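Local coordinates for malonyl CoA-acyl carrier protein transacylase (Burkholderia pseudomallei, PDB 3G87), which probably catalyses transfer of the malonyl group from malonyl-CoA to holo-acyl carrier protein, giving malonyl-ACP and releasing coenzyme A, at residues E253-L258 with R282-I287; D157-Q162 with R288-A293; D86-H91 with L99-C104; N7-P12 with L72-K77. One frame throughout, in Å; residues are numbered along the deposited sequence.

Overall arrangement
Interactions 3 and 4 pack helices against neighbouring parallel strands, 87-90 and 6-11, of the large domain's sheet. Their centres lie about 9 Å apart, and Tyr74 of interaction 4 touches Ala101 of interaction 3. Interactions 1 and 2 share helix 279-289: the first is a buried crossing of two helices, while the second, at the end of that helix, is only partly buried and meets the antiparallel sheet. The chemistry follows position, aliphatic in 1 and 3, largely aromatic in 4, polar with a proline ring in 2. Interaction 2 lies about 23 Å, centre to centre, from both 3 and 4, yet a hydrogen bond between Asn158 and His91 joins it to interaction 3.

Interaction 1 of 4, residues E253-L258 with R282-I287; sequences ESIRYL and RLVHTI
Ile255 reaches across to Val284 and Ile287 where helix 251-264 crosses helix 279-289. The short helical segments cross at -63°, with axes 10.4 Å apart at their closest. The apolar contacts divide between the two branches of Ile255. Its CG2 meets Ile287 CG2 at 3.8 Å, while the longer branch sends CD1 to Val284 CG2, also at 3.8 Å. That longer branch starts beside the backbone N and anti to the carbonyl carbon; chi1 -57° and chi2 -64° together bring CD1 to Val284 and CG1 to Ile287 CD1, 4.1 Å away. In both pairs the side chains meet at about a right angle.

A further apolar contact, made by the methylene chain of a charged residue, borders this patch. The methylene CG of Arg256 lies 4.0 Å from Ile287 CG2, and the extended chain then carries NE to the hydroxyl of Thr291. The same hydroxyl is hydrogen-bonded to the carbonyl O of Ile287, so one oxygen ties the end of helix 279-289 to the arginine.

Phe271 of the parallel sheet also touches Val284. With no hydrogen bond directly between the two segments, their association rests on branched aliphatic packing, and the polar link runs through Thr291 at the border.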
loop_
_atom_site.group_PDB
_atom_site.type_symbol
_atom_site.label_atom_id
_atom_site.label_comp_id
_atom_site.label_asym_id
_atom_site.label_seq_id
_atom_site.Cartn_x
_atom_site.Cartn_y
_atom_site.Cartn_z
ATOM N N GLU A 253 11.384 0.721 -6.980
ATOM C CA GLU A 253 12.326 -0.372 -7.021
ATOM C C GLU A 253 11.650 -1.710 -7.148
ATOM O O GLU A 253 12.183 -2.587 -7.673
ATOM C CB GLU A 253 13.188 -0.409 -5.761
ATOM C CG GLU A 253 14.415 0.428 -5.731
ATOM C CD GLU A 253 15.041 0.484 -4.355
ATOM O OE1 GLU A 253 14.499 1.123 -3.478
ATOM O OE2 GLU A 253 16.045 -0.152 -4.132
ATOM N N SER A 254 10.457 -1.851 -6.655
ATOM C CA SER A 254 9.747 -3.099 -6.777
ATOM C C SER A 254 9.277 -3.323 -8.202
ATOM O O SER A 254 9.482 -4.331 -8.757
ATOM C CB SER A 254 8.584 -3.139 -5.791
ATOM O OG SER A 254 8.987 -3.188 -4.480
ATOM N N ILE A 255 8.634 -2.341 -8.764
ATOM C CA ILE A 255 8.291 -2.329 -10.151
ATOM C C ILE A 255 9.507 -2.546 -11.035
ATOM O O ILE A 255 9.510 -3.413 -11.838
ATOM C CB ILE A 255 7.587 -1.013 -10.557
ATOM C CG1 ILE A 255 6.362 -0.798 -9.714
ATOM C CG2 ILE A 255 7.263 -0.975 -12.003
ATOM C CD1 ILE A 255 5.351 -1.779 -9.896
ATOM N N ARG A 256 10.525 -1.731 -10.875
ATOM C CA ARG A 256 11.791 -1.878 -11.631
ATOM C C ARG A 256 12.412 -3.297 -11.504
ATOM O O ARG A 256 12.961 -3.857 -12.471
ATOM C CB ARG A 256 12.786 -0.796 -11.184
ATOM C CG ARG A 256 12.523 0.552 -11.847
ATOM C CD ARG A 256 13.507 1.651 -11.371
ATOM N NE ARG A 256 13.590 2.777 -12.288
ATOM C CZ ARG A 256 14.321 3.889 -12.067
ATOM N NH1 ARG A 256 15.022 4.054 -10.926
ATOM N NH2 ARG A 256 14.344 4.861 -12.989
ATOM N N TYR A 257 12.309 -3.900 -10.316
ATOM C CA TYR A 257 12.745 -5.265 -10.176
ATOM C C TYR A 257 11.914 -6.156 -11.098
ATOM O O TYR A 257 12.460 -7.047 -11.720
ATOM C CB TYR A 257 12.643 -5.758 -8.720
ATOM C CG TYR A 257 12.975 -7.238 -8.556
ATOM C CD1 TYR A 257 14.301 -7.675 -8.585
ATOM C CD2 TYR A 257 11.960 -8.205 -8.403
ATOM C CE1 TYR A 257 14.613 -9.049 -8.453
ATOM C CE2 TYR A 257 12.271 -9.587 -8.247
ATOM C CZ TYR A 257 13.601 -9.999 -8.250
ATOM O OH TYR A 257 13.959 -11.355 -8.106
ATOM N N LEU A 258 10.610 -5.923 -11.202
ATOM C CA LEU A 258 9.813 -6.750 -12.109
ATOM C C LEU A 258 10.170 -6.523 -13.546
ATOM O O LEU A 258 10.226 -7.493 -14.293
ATOM C CB LEU A 258 8.295 -6.553 -11.938
ATOM C CG LEU A 258 7.891 -6.981 -10.515
ATOM C CD1 LEU A 258 6.484 -6.518 -10.124
ATOM C CD2 LEU A 258 8.127 -8.471 -10.276
ATOM N N ARG A 282 -1.026 4.558 -13.033
ATOM C CA ARG A 282 -0.326 5.790 -13.427
ATOM C C ARG A 282 1.092 5.794 -12.930
ATOM O O ARG A 282 1.955 6.367 -13.574
ATOM C CB ARG A 282 -1.049 7.007 -12.880
ATOM C CG ARG A 282 -2.355 7.341 -13.549
ATOM C CD ARG A 282 -2.965 8.614 -12.871
ATOM N NE ARG A 282 -3.918 8.246 -11.811
ATOM C CZ ARG A 282 -4.264 9.024 -10.768
ATOM N NH1 ARG A 282 -5.167 8.581 -9.871
ATOM N NH2 ARG A 282 -3.726 10.250 -10.619
ATOM N N LEU A 283 1.340 5.179 -11.771
ATOM C CA LEU A 283 2.729 5.084 -11.245
ATOM C C LEU A 283 3.568 4.197 -12.124
ATOM O O LEU A 283 4.713 4.537 -12.425
ATOM C CB LEU A 283 2.840 4.620 -9.776
ATOM C CG LEU A 283 2.122 5.379 -8.658
ATOM C CD1 LEU A 283 2.367 4.737 -7.260
ATOM C CD2 LEU A 283 2.535 6.839 -8.681
ATOM N N VAL A 284 2.996 3.078 -12.557
ATOM C CA VAL A 284 3.710 2.164 -13.418
ATOM C C VAL A 284 4.014 2.811 -14.786
ATOM O O VAL A 284 5.135 2.682 -15.289
ATOM C CB VAL A 284 2.990 0.823 -13.586
ATOM C CG1 VAL A 284 3.694 -0.008 -14.681
ATOM C CG2 VAL A 284 2.947 0.069 -12.263
ATOM N N HIS A 285 3.065 3.544 -15.367
ATOM C CA HIS A 285 3.370 4.216 -16.644
ATOM C C HIS A 285 4.584 5.132 -16.484
ATOM O O HIS A 285 5.486 5.138 -17.337
ATOM C CB HIS A 285 2.171 4.959 -17.272
ATOM C CG HIS A 285 2.564 5.800 -18.454
ATOM N ND1 HIS A 285 3.090 5.257 -19.617
ATOM C CD2 HIS A 285 2.550 7.144 -18.640
ATOM C CE1 HIS A 285 3.380 6.230 -20.462
ATOM N NE2 HIS A 285 3.067 7.384 -19.893
ATOM N N THR A 286 4.631 5.849 -15.366
ATOM C CA THR A 286 5.688 6.852 -15.134
ATOM C C THR A 286 7.048 6.213 -14.914
ATOM O O THR A 286 8.028 6.617 -15.533
ATOM C CB THR A 286 5.339 7.823 -13.987
ATOM O OG1 THR A 286 4.122 8.532 -14.324
ATOM C CG2 THR A 286 6.502 8.810 -13.759
ATOM N N ILE A 287 7.081 5.170 -14.133
ATOM C CA ILE A 287 8.224 4.348 -13.928
ATOM C C ILE A 287 8.797 3.823 -15.233
ATOM O O ILE A 287 9.938 4.004 -15.497
ATOM C CB ILE A 287 7.921 3.209 -12.913
ATOM C CG1 ILE A 287 7.785 3.763 -11.519
ATOM C CG2 ILE A 287 9.007 2.265 -12.847
ATOM C CD1 ILE A 287 6.807 3.153 -10.761
#

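Interaction 2 of 4, residues D157-Q162 with R288-A293; sequences DNTPSQ and RRQTPA
Gln290 brings the end of its side chain up to Pro160 and Ser161, at the turn between strands 153-159 and 162-168. The close part of the contact is here: Gln290 CD sits 3.9 Å from Pro160 CG. OE1 is modelled too near the proline CD, so the exact setting of the amide is doubtful. NE2 is placed 3.5 Å from Ser161 OG, a distance that shares this doubt.

The turn itself is well tied. Thr159 OG1 accepts from Ser161 N at 3.2 Å, forming an ST turn inside a type I turn, and it donates to Gln162 OE1 at 3.0 Å from above the carbonyl plane, 46° out of it. The carbonyl O of Gln162 takes both Asn158 N and Thr159 N, a classic beta bulge.

On the other side the contact is loose. Gln290 is where the chain leaves its helix, and beyond it Pro292 and Ala293 are exposed, the latter poorly ordered; Arg289 is exposed as well.

Buried Thr159 packs on Leu283 and Thr286 of helix 279-289. Pro160 touches Arg256 of helix 251-264, and Ser161 is linked through its backbone to Asn134, just beyond strand 127-133.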
loop_
_atom_site.group_PDB
_atom_site.type_symbol
_atom_site.label_atom_id
_atom_site.label_comp_id
_atom_site.label_asym_id
_atom_site.label_seq_id
_atom_site.Cartn_x
_atom_site.Cartn_y
_atom_site.Cartn_z
ATOM N N ASP A 157 8.830 5.614 -1.908
ATOM C CA ASP A 157 9.505 6.014 -3.110
ATOM C C ASP A 157 8.677 5.445 -4.240
ATOM O O ASP A 157 8.759 4.253 -4.537
ATOM C CB ASP A 157 10.929 5.483 -3.158
ATOM C CG ASP A 157 11.572 5.712 -4.517
ATOM O OD1 ASP A 157 11.157 6.643 -5.280
ATOM O OD2 ASP A 157 12.466 4.921 -4.842
ATOM N N ASN A 158 7.871 6.308 -4.840
ATOM C CA ASN A 158 6.816 5.890 -5.747
ATOM C C ASN A 158 7.191 5.879 -7.237
ATOM O O ASN A 158 6.838 4.942 -7.973
ATOM C CB ASN A 158 5.556 6.739 -5.493
ATOM C CG ASN A 158 4.798 6.251 -4.303
ATOM O OD1 ASN A 158 4.905 5.087 -3.953
ATOM N ND2 ASN A 158 4.064 7.130 -3.640
ATOM N N THR A 159 7.863 6.927 -7.675
ATOM C CA THR A 159 8.449 7.006 -9.032
ATOM C C THR A 159 9.629 7.917 -8.863
ATOM O O THR A 159 9.693 8.588 -7.840
ATOM C CB THR A 159 7.495 7.614 -10.111
ATOM O OG1 THR A 159 7.566 9.047 -10.076
ATOM C CG2 THR A 159 6.027 7.120 -9.925
ATOM N N PRO A 160 10.516 8.018 -9.817
ATOM C CA PRO A 160 11.665 8.875 -9.614
ATOM C C PRO A 160 11.382 10.328 -9.295
ATOM O O PRO A 160 12.197 10.959 -8.658
ATOM C CB PRO A 160 12.435 8.692 -10.880
ATOM C CG PRO A 160 12.076 7.348 -11.279
ATOM C CD PRO A 160 10.672 7.237 -11.038
ATOM N N SER A 161 10.222 10.814 -9.668
ATOM C CA SER A 161 9.809 12.162 -9.385
ATOM C C SER A 161 8.675 12.257 -8.410
ATOM O O SER A 161 8.080 13.287 -8.297
ATOM C CB SER A 161 9.381 12.841 -10.647
ATOM O OG SER A 161 8.435 12.055 -11.309
ATOM N N GLN A 162 8.383 11.183 -7.706
ATOM C CA GLN A 162 7.277 11.167 -6.782
ATOM C C GLN A 162 7.535 10.377 -5.544
ATOM O O GLN A 162 7.623 9.206 -5.582
ATOM C CB GLN A 162 6.011 10.692 -7.456
ATOM C CG GLN A 162 5.641 11.472 -8.679
ATOM C CD GLN A 162 4.629 10.773 -9.503
ATOM O OE1 GLN A 162 4.894 10.398 -10.611
ATOM N NE2 GLN A 162 3.479 10.560 -8.944
ATOM N N ARG A 288 7.970 3.191 -16.049
ATOM C CA ARG A 288 8.368 2.669 -17.347
ATOM C C ARG A 288 8.869 3.738 -18.330
ATOM O O ARG A 288 9.800 3.526 -19.013
ATOM C CB ARG A 288 7.264 1.827 -18.009
ATOM C CG ARG A 288 6.866 0.563 -17.281
ATOM C CD ARG A 288 5.936 -0.338 -18.027
ATOM N NE ARG A 288 6.697 -1.306 -18.756
ATOM C CZ ARG A 288 6.300 -2.478 -19.160
ATOM N NH1 ARG A 288 7.150 -3.203 -19.744
ATOM N NH2 ARG A 288 5.111 -2.911 -19.025
ATOM N N ARG A 289 8.251 4.888 -18.356
ATOM C CA ARG A 289 8.698 5.970 -19.191
ATOM C C ARG A 289 10.079 6.443 -18.791
ATOM O O ARG A 289 10.858 6.796 -19.611
ATOM C CB ARG A 289 7.691 7.110 -19.145
ATOM C CG ARG A 289 7.655 7.954 -20.350
ATOM C CD ARG A 289 6.906 9.233 -20.125
ATOM N NE ARG A 289 7.475 10.125 -19.134
ATOM C CZ ARG A 289 6.897 10.433 -17.986
ATOM N NH1 ARG A 289 5.739 9.902 -17.700
ATOM N NH2 ARG A 289 7.478 11.267 -17.131
ATOM N N GLN A 290 10.348 6.437 -17.507
ATOM C CA GLN A 290 11.653 6.711 -16.966
ATOM C C GLN A 290 12.323 5.336 -17.048
ATOM O O GLN A 290 11.826 4.487 -17.678
ATOM C CB GLN A 290 11.547 7.374 -15.582
ATOM C CG GLN A 290 10.681 8.726 -15.537
ATOM C CD GLN A 290 10.213 9.247 -14.138
ATOM O OE1 GLN A 290 9.775 8.489 -13.305
ATOM N NE2 GLN A 290 10.258 10.540 -13.928
ATOM N N THR A 291 13.473 5.076 -16.507
ATOM C CA THR A 291 13.982 3.713 -16.699
ATOM C C THR A 291 14.297 3.319 -18.165
ATOM O O THR A 291 13.602 2.511 -18.776
ATOM C CB THR A 291 13.039 2.598 -16.108
ATOM O OG1 THR A 291 12.529 2.940 -14.816
ATOM C CG2 THR A 291 13.802 1.366 -15.950
ATOM N N PRO A 292 15.390 3.851 -18.692
ATOM C CA PRO A 292 15.665 3.762 -20.130
ATOM C C PRO A 292 15.771 2.287 -20.519
ATOM O O PRO A 292 16.250 1.457 -19.713
ATOM C CB PRO A 292 17.006 4.501 -20.288
ATOM C CG PRO A 292 17.705 4.287 -18.977
ATOM C CD PRO A 292 16.588 4.270 -17.928
ATOM N N ALA A 293 15.299 1.969 -21.729
ATOM C CA ALA A 293 15.020 0.586 -22.094
ATOM C C ALA A 293 15.350 0.250 -23.552
ATOM O O ALA A 293 14.889 -0.772 -24.084
ATOM C CB ALA A 293 13.560 0.279 -21.790
#

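Interaction 3 of 4, residues D86-H91 with L99-C104; sequences DFLAGH and LLAAGC
Leu88 and Ala102 bring their CA atoms to 7.5 Å where helix 94-101 ends beside strand 87-90, the strand from which the chain turned away a few residues earlier. The intervening turn has the GxSxG pattern of a nucleophile elbow, as in related acyltransferases, with Gly90 as its first glycine. Strand 87-90 is an inner strand of the parallel sheet, flanked by 6-11 and 223-224. The helix closes with a Schellman motif: Gly103 N bonds to Leu100 O at 2.9 Å and Cys104 N reaches back to Leu99 O at 3.0 Å. Gly103 adopts a positive phi of 85°, a backbone conformation that glycine, lacking a side chain, takes without crowding the carbonyl O of Ala102.

Only one side chain of the strand segment crosses to the helix end. Leu88 projects from the sheet with CG beside its own backbone N and anti to the carbonyl carbon (chi1 -65°), and its two methyls part over the last turn. Phe9 and Phe11 of one neighbouring strand and Val223 of the other also touch the same leucine. Ala102 also packs on Val223 and on Pro219, and Ala101 on Tyr74 of helix 59-81. At the far end of the strand segment, His91 NE2 is hydrogen-bonded to Asn158 OD1, linking the residue just after the strand to strand 153-159 of the antiparallel sheet, while Gly90 O takes a bond from Asn226 ND2.

In detail, Leu88 CD2 touches Ala101 CB at 3.7 Å, whereas CD1 lies against the peptide joining the two alanines, 3.8 Å from Ala102 N, and reaches Ala102 CB at 3.9 Å.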
loop_
_atom_site.group_PDB
_atom_site.type_symbol
_atom_site.label_atom_id
_atom_site.label_comp_id
_atom_site.label_asym_id
_atom_site.label_seq_id
_atom_site.Cartn_x
_atom_site.Cartn_y
_atom_site.Cartn_z
ATOM N N ASP A 86 1.452 -13.900 -12.488
ATOM C CA ASP A 86 2.762 -14.471 -12.429
ATOM C C ASP A 86 3.509 -13.794 -11.334
ATOM O O ASP A 86 4.506 -14.276 -10.921
ATOM C CB ASP A 86 3.554 -14.268 -13.720
ATOM C CG ASP A 86 3.001 -14.985 -14.852
ATOM O OD1 ASP A 86 2.446 -14.344 -15.697
ATOM O OD2 ASP A 86 3.126 -16.184 -14.915
ATOM N N PHE A 87 3.015 -12.664 -10.868
ATOM C CA PHE A 87 3.743 -11.844 -9.918
ATOM C C PHE A 87 2.765 -11.010 -9.157
ATOM O O PHE A 87 1.788 -10.604 -9.683
ATOM C CB PHE A 87 4.773 -10.942 -10.617
ATOM C CG PHE A 87 5.989 -11.643 -11.107
ATOM C CD1 PHE A 87 6.927 -12.099 -10.273
ATOM C CD2 PHE A 87 6.195 -11.814 -12.429
ATOM C CE1 PHE A 87 7.997 -12.722 -10.734
ATOM C CE2 PHE A 87 7.282 -12.459 -12.885
ATOM C CZ PHE A 87 8.186 -12.900 -12.032
ATOM N N LEU A 88 3.048 -10.767 -7.899
ATOM C CA LEU A 88 2.133 -9.971 -7.066
ATOM C C LEU A 88 2.881 -8.838 -6.308
ATOM O O LEU A 88 4.005 -9.046 -5.801
ATOM C CB LEU A 88 1.378 -10.895 -6.083
ATOM C CG LEU A 88 0.442 -11.892 -6.763
ATOM C CD1 LEU A 88 0.341 -13.167 -5.964
ATOM C CD2 LEU A 88 -0.933 -11.274 -6.930
ATOM N N ALA A 89 2.259 -7.655 -6.250
ATOM C CA ALA A 89 2.797 -6.560 -5.463
ATOM C C ALA A 89 1.647 -5.704 -4.959
ATOM O O ALA A 89 0.679 -5.504 -5.671
ATOM C CB ALA A 89 3.839 -5.699 -6.279
ATOM N N GLY A 90 1.765 -5.202 -3.729
ATOM C CA GLY A 90 0.773 -4.292 -3.170
ATOM C C GLY A 90 1.374 -3.124 -2.404
ATOM O O GLY A 90 2.409 -3.269 -1.775
ATOM N N HIS A 91 0.690 -1.984 -2.421
ATOM C CA HIS A 91 1.244 -0.764 -1.863
ATOM C C HIS A 91 0.794 -0.531 -0.427
ATOM O O HIS A 91 -0.340 -0.090 -0.151
ATOM C CB HIS A 91 0.906 0.429 -2.763
ATOM C CG HIS A 91 1.776 1.626 -2.536
ATOM N ND1 HIS A 91 1.780 2.326 -1.344
ATOM C CD2 HIS A 91 2.670 2.244 -3.343
ATOM C CE1 HIS A 91 2.629 3.336 -1.438
ATOM N NE2 HIS A 91 3.200 3.298 -2.630
ATOM N N LEU A 99 -0.387 -10.875 -0.666
ATOM C CA LEU A 99 -0.206 -12.067 0.163
ATOM C C LEU A 99 -1.460 -12.952 0.121
ATOM O O LEU A 99 -1.334 -14.195 0.031
ATOM C CB LEU A 99 0.162 -11.698 1.608
ATOM C CG LEU A 99 1.505 -10.974 1.826
ATOM C CD1 LEU A 99 1.678 -10.469 3.289
ATOM C CD2 LEU A 99 2.681 -11.910 1.386
ATOM N N LEU A 100 -2.655 -12.326 0.100
ATOM C CA LEU A 100 -3.900 -13.085 -0.036
ATOM C C LEU A 100 -3.932 -13.891 -1.354
ATOM O O LEU A 100 -4.168 -15.095 -1.340
ATOM C CB LEU A 100 -5.106 -12.151 0.037
ATOM C CG LEU A 100 -6.444 -12.834 -0.214
ATOM C CD1 LEU A 100 -6.757 -13.913 0.830
ATOM C CD2 LEU A 100 -7.609 -11.772 -0.280
ATOM N N ALA A 101 -3.682 -13.206 -2.481
ATOM C CA ALA A 101 -3.640 -13.841 -3.787
ATOM C C ALA A 101 -2.519 -14.829 -3.924
ATOM O O ALA A 101 -2.593 -15.646 -4.788
ATOM C CB ALA A 101 -3.569 -12.804 -4.907
ATOM N N ALA A 102 -1.491 -14.777 -3.073
ATOM C CA ALA A 102 -0.433 -15.810 -3.091
ATOM C C ALA A 102 -0.785 -17.012 -2.211
ATOM O O ALA A 102 -0.031 -17.990 -2.153
ATOM C CB ALA A 102 0.916 -15.220 -2.645
ATOM N N GLY A 103 -1.924 -16.953 -1.530
ATOM C CA GLY A 103 -2.370 -18.096 -0.776
ATOM C C GLY A 103 -1.764 -18.142 0.604
ATOM O O GLY A 103 -1.857 -19.179 1.263
ATOM N N CYS A 104 -1.190 -17.029 1.064
ATOM C CA CYS A 104 -0.492 -16.991 2.365
ATOM C C CYS A 104 -1.464 -17.061 3.547
ATOM O O CYS A 104 -1.057 -17.520 4.604
ATOM C CB CYS A 104 0.403 -15.746 2.528
ATOM S SG CYS A 104 1.801 -15.698 1.353
#

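Interaction 4 of 4, residues N7-P12 with L72-K77; sequences NTFMFP and LTYYAK
Phe9 and Phe11 of strand 6-11 pack against Tyr74 of helix 59-81 within a beta-alpha-beta crossover. The chain leaves this strand, passes through several helices, and after helix 59-81 enters strand 87-90, the parallel neighbour of 6-11. The segments run nearly antiparallel, at 154°, with their axes 10.5 Å apart at closest approach.

On the helix side Tyr74 carries most of the contact. Its ring leaves the helix anti to the backbone N (chi1 161°), and this brings it to the two phenylalanines. The Phe9 and Tyr74 rings meet edge to edge, with Phe9 CD2 3.9 Å from Tyr74 CD1 and 4.0 Å from CE1, although the side chains as a whole cross at about a right angle. Phe11 approaches the root of the tyrosine instead: its CE1 meets Tyr74 CB at 3.8 Å, the CB lying at the edge of the phenylalanine ring and in its plane. Phe11 CZ also comes within 4.0 Å of Tyr74 CD1. One turn along the helix, Lys77 brings its aliphatic CG to 4.3 Å from Phe9 CZ, while its NZ makes a long, weak ion pair with Glu83.

Asn7 OD1, itself hydrogen-bonded to Thr272 OG1, lies at another part of the Phe9 edge, in the ring plane, where the partly positive ring hydrogens would suit an oxygen. Phe11 also touches Asn97 of helix 94-101.

No hydrogen bond crosses between these segments and none of their rings stack across the contact; helix and strand meet through aromatic and methylene carbons, so the attraction is probably chiefly dispersion and the hydrophobic effect.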
loop_
_atom_site.group_PDB
_atom_site.type_symbol
_atom_site.label_atom_id
_atom_site.label_comp_id
_atom_site.label_asym_id
_atom_site.label_seq_id
_atom_site.Cartn_x
_atom_site.Cartn_y
_atom_site.Cartn_z
ATOM N N ASN A 7 2.108 -11.590 -16.265
ATOM C CA ASN A 7 1.115 -10.670 -15.682
ATOM C C ASN A 7 1.331 -10.420 -14.171
ATOM O O ASN A 7 1.377 -11.366 -13.380
ATOM C CB ASN A 7 -0.245 -11.280 -15.929
ATOM C CG ASN A 7 -1.415 -10.339 -15.632
ATOM O OD1 ASN A 7 -1.282 -9.136 -15.346
ATOM N ND2 ASN A 7 -2.604 -10.910 -15.738
ATOM N N THR A 8 1.438 -9.170 -13.803
ATOM C CA THR A 8 1.503 -8.733 -12.437
ATOM C C THR A 8 0.188 -8.164 -11.929
ATOM O O THR A 8 -0.274 -7.230 -12.426
ATOM C CB THR A 8 2.593 -7.671 -12.210
ATOM O OG1 THR A 8 3.851 -8.180 -12.581
ATOM C CG2 THR A 8 2.652 -7.320 -10.827
ATOM N N PHE A 9 -0.395 -8.774 -10.935
ATOM C CA PHE A 9 -1.528 -8.202 -10.247
ATOM C C PHE A 9 -1.022 -7.294 -9.122
ATOM O O PHE A 9 -0.173 -7.647 -8.370
ATOM C CB PHE A 9 -2.500 -9.261 -9.692
ATOM C CG PHE A 9 -3.319 -10.023 -10.721
ATOM C CD1 PHE A 9 -3.131 -9.905 -12.059
ATOM C CD2 PHE A 9 -4.292 -10.872 -10.309
ATOM C CE1 PHE A 9 -3.874 -10.607 -12.942
ATOM C CE2 PHE A 9 -5.054 -11.560 -11.196
ATOM C CZ PHE A 9 -4.819 -11.423 -12.534
ATOM N N MET A 10 -1.560 -6.099 -9.082
ATOM C CA MET A 10 -1.197 -5.054 -8.168
ATOM C C MET A 10 -2.378 -4.400 -7.465
ATOM O O MET A 10 -3.379 -4.195 -8.040
ATOM C CB MET A 10 -0.228 -4.052 -8.816
ATOM C CG MET A 10 -0.728 -3.136 -9.883
ATOM S SD MET A 10 0.556 -2.254 -10.656
ATOM C CE MET A 10 -0.348 -1.181 -11.637
ATOM N N PHE A 11 -2.230 -4.138 -6.189
ATOM C CA PHE A 11 -3.293 -3.671 -5.311
ATOM C C PHE A 11 -2.984 -2.344 -4.647
ATOM O O PHE A 11 -1.987 -2.205 -4.068
ATOM C CB PHE A 11 -3.614 -4.735 -4.279
ATOM C CG PHE A 11 -3.835 -6.082 -4.863
ATOM C CD1 PHE A 11 -5.087 -6.497 -5.216
ATOM C CD2 PHE A 11 -2.779 -6.927 -5.086
ATOM C CE1 PHE A 11 -5.274 -7.688 -5.747
ATOM C CE2 PHE A 11 -2.966 -8.112 -5.644
ATOM C CZ PHE A 11 -4.218 -8.510 -5.950
ATOM N N PRO A 12 -3.879 -1.384 -4.783
ATOM C CA PRO A 12 -3.681 -0.058 -4.247
ATOM C C PRO A 12 -3.805 0.038 -2.726
ATOM O O PRO A 12 -4.341 -0.790 -2.097
ATOM C CB PRO A 12 -4.758 0.733 -4.957
ATOM C CG PRO A 12 -5.747 -0.153 -5.258
ATOM C CD PRO A 12 -5.160 -1.461 -5.471
ATOM N N LEU A 72 -12.306 -8.264 -3.451
ATOM C CA LEU A 72 -13.480 -8.611 -4.225
ATOM C C LEU A 72 -13.221 -8.375 -5.702
ATOM O O LEU A 72 -13.523 -9.244 -6.535
ATOM C CB LEU A 72 -14.666 -7.798 -3.716
ATOM C CG LEU A 72 -15.580 -8.547 -2.710
ATOM C CD1 LEU A 72 -14.853 -9.416 -1.663
ATOM C CD2 LEU A 72 -16.517 -7.577 -2.030
ATOM N N THR A 73 -12.612 -7.232 -6.015
ATOM C CA THR A 73 -12.172 -6.924 -7.370
ATOM C C THR A 73 -11.262 -8.026 -7.883
ATOM O O THR A 73 -11.455 -8.497 -9.005
ATOM C CB THR A 73 -11.404 -5.650 -7.405
ATOM O OG1 THR A 73 -12.189 -4.650 -6.788
ATOM C CG2 THR A 73 -11.162 -5.233 -8.837
ATOM N N TYR A 74 -10.315 -8.463 -7.057
ATOM C CA TYR A 74 -9.444 -9.572 -7.426
ATOM C C TYR A 74 -10.230 -10.883 -7.729
ATOM O O TYR A 74 -10.020 -11.511 -8.765
ATOM C CB TYR A 74 -8.413 -9.752 -6.347
ATOM C CG TYR A 74 -7.734 -11.101 -6.353
ATOM C CD1 TYR A 74 -6.698 -11.405 -7.275
ATOM C CD2 TYR A 74 -8.099 -12.084 -5.405
ATOM C CE1 TYR A 74 -6.105 -12.693 -7.268
ATOM C CE2 TYR A 74 -7.507 -13.326 -5.411
ATOM C CZ TYR A 74 -6.530 -13.617 -6.318
ATOM O OH TYR A 74 -5.981 -14.842 -6.265
ATOM N N TYR A 75 -11.135 -11.290 -6.838
ATOM C CA TYR A 75 -12.031 -12.417 -7.137
ATOM C C TYR A 75 -12.906 -12.215 -8.379
ATOM O O TYR A 75 -13.019 -13.129 -9.174
ATOM C CB TYR A 75 -12.908 -12.767 -5.957
ATOM C CG TYR A 75 -12.152 -13.168 -4.696
ATOM C CD1 TYR A 75 -11.141 -14.170 -4.709
ATOM C CD2 TYR A 75 -12.439 -12.535 -3.489
ATOM C CE1 TYR A 75 -10.467 -14.511 -3.554
ATOM C CE2 TYR A 75 -11.746 -12.870 -2.338
ATOM C CZ TYR A 75 -10.799 -13.861 -2.370
ATOM O OH TYR A 75 -10.181 -14.168 -1.178
ATOM N N ALA A 76 -13.472 -11.028 -8.580
ATOM C CA ALA A 76 -14.200 -10.797 -9.829
ATOM C C ALA A 76 -13.277 -11.027 -11.044
ATOM O O ALA A 76 -13.611 -11.723 -11.983
ATOM C CB ALA A 76 -14.849 -9.351 -9.888
ATOM N N LYS A 77 -12.118 -10.393 -11.025
ATOM C CA LYS A 77 -11.178 -10.551 -12.080
ATOM C C LYS A 77 -10.839 -12.018 -12.324
ATOM O O LYS A 77 -10.802 -12.446 -13.466
ATOM C CB LYS A 77 -9.927 -9.775 -11.746
ATOM C CG LYS A 77 -8.814 -9.940 -12.769
ATOM C CD LYS A 77 -9.145 -9.096 -13.964
ATOM C CE LYS A 77 -8.062 -9.210 -14.990
ATOM N NZ LYS A 77 -8.498 -8.329 -16.122
#